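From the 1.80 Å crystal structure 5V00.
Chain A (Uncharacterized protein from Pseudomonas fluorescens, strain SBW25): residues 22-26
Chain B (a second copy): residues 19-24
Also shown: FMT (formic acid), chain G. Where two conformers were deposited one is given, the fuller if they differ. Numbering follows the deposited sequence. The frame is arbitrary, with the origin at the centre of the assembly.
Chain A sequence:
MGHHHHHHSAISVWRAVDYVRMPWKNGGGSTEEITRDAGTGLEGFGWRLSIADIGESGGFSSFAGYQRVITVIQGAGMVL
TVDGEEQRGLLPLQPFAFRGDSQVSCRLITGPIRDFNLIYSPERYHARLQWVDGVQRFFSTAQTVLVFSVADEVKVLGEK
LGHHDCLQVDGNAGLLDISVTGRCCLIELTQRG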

# COMPACT_ATOMS: atom_id res chain seq x y z
N MET A 22 -2.49 -7.73 0.26
CA MET A 22 -3.90 -7.37 0.06
C MET A 22 -4.54 -8.29 -1.00
O MET A 22 -4.08 -8.44 -2.15
CB MET A 22 -4.08 -5.84 -0.25
CG MET A 22 -3.77 -4.80 0.89
SD MET A 22 -4.31 -3.06 0.65
CE MET A 22 -3.70 -2.29 2.18
N PRO A 23 -5.69 -8.93 -0.67
CA PRO A 23 -6.39 -9.71 -1.68
C PRO A 23 -7.02 -8.92 -2.86
O PRO A 23 -7.33 -7.71 -2.76
CB PRO A 23 -7.44 -10.50 -0.86
CG PRO A 23 -7.75 -9.61 0.25
CD PRO A 23 -6.45 -8.89 0.60
N TRP A 24 -7.07 -9.55 -4.05
CA TRP A 24 -7.56 -8.92 -5.25
C TRP A 24 -9.09 -8.82 -5.19
O TRP A 24 -9.75 -9.66 -4.58
CB TRP A 24 -7.24 -9.71 -6.54
CG TRP A 24 -5.79 -9.77 -6.87
CD1 TRP A 24 -4.76 -9.15 -6.24
CD2 TRP A 24 -5.23 -10.57 -7.90
NE1 TRP A 24 -3.58 -9.44 -6.87
CE2 TRP A 24 -3.84 -10.33 -7.88
CE3 TRP A 24 -5.77 -11.40 -8.89
CZ2 TRP A 24 -2.97 -10.94 -8.80
CZ3 TRP A 24 -4.90 -11.99 -9.82
CH2 TRP A 24 -3.52 -11.75 -9.75
N LYS A 25 -9.61 -7.82 -5.86
CA LYS A 25 -11.06 -7.53 -5.87
C LYS A 25 -11.84 -8.76 -6.37
O LYS A 25 -12.79 -9.18 -5.73
CB LYS A 25 -11.31 -6.33 -6.74
CG LYS A 25 -12.76 -5.97 -6.90
CD LYS A 25 -12.85 -4.74 -7.76
CE LYS A 25 -14.29 -4.39 -7.91
NZ LYS A 25 -14.45 -3.22 -8.80
N ASN A 26 -11.38 -9.36 -7.47
CA ASN A 26 -12.04 -10.58 -8.04
C ASN A 26 -11.74 -11.89 -7.33
O ASN A 26 -12.21 -12.94 -7.75
CB ASN A 26 -11.74 -10.70 -9.56
CG ASN A 26 -10.26 -11.12 -9.85
OD1 ASN A 26 -9.53 -11.65 -8.96
ND2 ASN A 26 -9.82 -10.89 -11.11
N TYR B 19 -6.38 3.66 -4.76
CA TYR B 19 -7.12 2.76 -3.91
C TYR B 19 -8.13 1.95 -4.80
O TYR B 19 -8.57 2.49 -5.77
CB TYR B 19 -7.98 3.51 -2.85
CG TYR B 19 -7.23 4.42 -1.91
CD1 TYR B 19 -5.87 4.26 -1.65
CD2 TYR B 19 -7.94 5.43 -1.20
CE1 TYR B 19 -5.23 5.12 -0.73
CE2 TYR B 19 -7.30 6.28 -0.33
CZ TYR B 19 -5.92 6.12 -0.10
OH TYR B 19 -5.23 6.97 0.76
N VAL B 20 -8.34 0.71 -4.40
CA VAL B 20 -9.23 -0.18 -5.12
C VAL B 20 -10.56 -0.30 -4.32
O VAL B 20 -10.53 -0.70 -3.18
CB VAL B 20 -8.59 -1.53 -5.23
CG1 VAL B 20 -9.53 -2.54 -5.90
CG2 VAL B 20 -7.32 -1.38 -6.13
N ARG B 21 -11.63 0.02 -5.01
CA ARG B 21 -12.96 -0.04 -4.39
C ARG B 21 -13.50 -1.44 -4.52
O ARG B 21 -13.50 -2.01 -5.63
CB ARG B 21 -13.88 0.98 -5.03
CG ARG B 21 -14.93 1.57 -4.08
CD ARG B 21 -15.83 2.52 -4.86
NE ARG B 21 -16.14 3.77 -4.18
CZ ARG B 21 -15.48 4.92 -4.30
NH1 ARG B 21 -14.40 5.04 -5.06
NH2 ARG B 21 -15.94 5.99 -3.66
N MET B 22 -13.85 -2.02 -3.37
CA MET B 22 -14.42 -3.38 -3.26
C MET B 22 -15.86 -3.42 -2.65
O MET B 22 -16.04 -3.16 -1.43
CB MET B 22 -13.51 -4.18 -2.43
CG MET B 22 -12.22 -4.41 -3.25
SD MET B 22 -11.39 -5.82 -2.61
CE MET B 22 -9.81 -5.22 -3.12
N PRO B 23 -16.87 -3.71 -3.49
CA PRO B 23 -18.26 -3.83 -2.97
C PRO B 23 -18.40 -4.73 -1.79
O PRO B 23 -17.69 -5.73 -1.66
CB PRO B 23 -19.01 -4.33 -4.19
CG PRO B 23 -18.39 -3.50 -5.27
CD PRO B 23 -16.90 -3.58 -4.96
N TRP B 24 -19.27 -4.37 -0.85
CA TRP B 24 -19.49 -5.23 0.33
C TRP B 24 -20.28 -6.49 -0.13
O TRP B 24 -21.03 -6.42 -1.14
CB TRP B 24 -20.32 -4.52 1.36
CG TRP B 24 -19.67 -3.41 1.99
CD1 TRP B 24 -18.32 -3.10 1.98
CD2 TRP B 24 -20.30 -2.45 2.81
NE1 TRP B 24 -18.10 -2.01 2.76
CE2 TRP B 24 -19.29 -1.57 3.28
CE3 TRP B 24 -21.64 -2.22 3.20
CZ2 TRP B 24 -19.58 -0.48 4.11
CZ3 TRP B 24 -21.92 -1.15 4.00
CH2 TRP B 24 -20.89 -0.28 4.45
C FMT G . -7.41 -5.29 -7.55
O1 FMT G . -7.52 -6.13 -8.40
O2 FMT G . -7.65 -5.72 -6.36

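What kind of force joins the two stretches? Almost all of it is van der Waals packing, since no hydrogen bond or salt bridge passes directly between them. The contact is small, burying 210 Å² over both sides, and Lys A25 and Met B22 supply most of that area. Their CA atoms, 5.9 Å apart, mark the closest approach of the two backbones.

How does a lysine serve a contact without a charged partner? Lys A25 points its CA-to-CB bond toward chain B and keeps all four chi angles near 180° (t), so its methylene chain is fully extended and reaches across the other stretch. CB meets CG1 of Val B20 at 4.3 Å, CG meets CG of Met B22 at 4.0 Å, and CE reaches CD of Pro B23 at 4.0 Å. CE also lies 3.4 Å from O of Arg B21, a contact with the backbone of Arg B21, whose CA-to-CB bond points away from chain A. The long aliphatic portion of lysine thus does the packing.

What does Met B22 add? Its CA-to-CB bond runs sideways, but the flexible, unbranched side chain (m, t, t) brings its end nearer to chain A. SD sits 3.7 Å from CA of Lys A25, while CE lies 3.5 Å from O of Pro A23 and 4.2 Å from C of Trp A24. The thioether therefore packs against backbone as well as side chain, a task suited to its slender, apolar shape.

Does anything polar take part? A formic acid molecule, probably from the crystallisation liquor, accepts a hydrogen bond from N of Lys A25 to its O2, at 2.9 Å. The same O2 lies 3.7 Å from CG1 of Val B20 and 3.9 Å from CE of Met B22, so the small molecule touches both chains while satisfying a backbone amide.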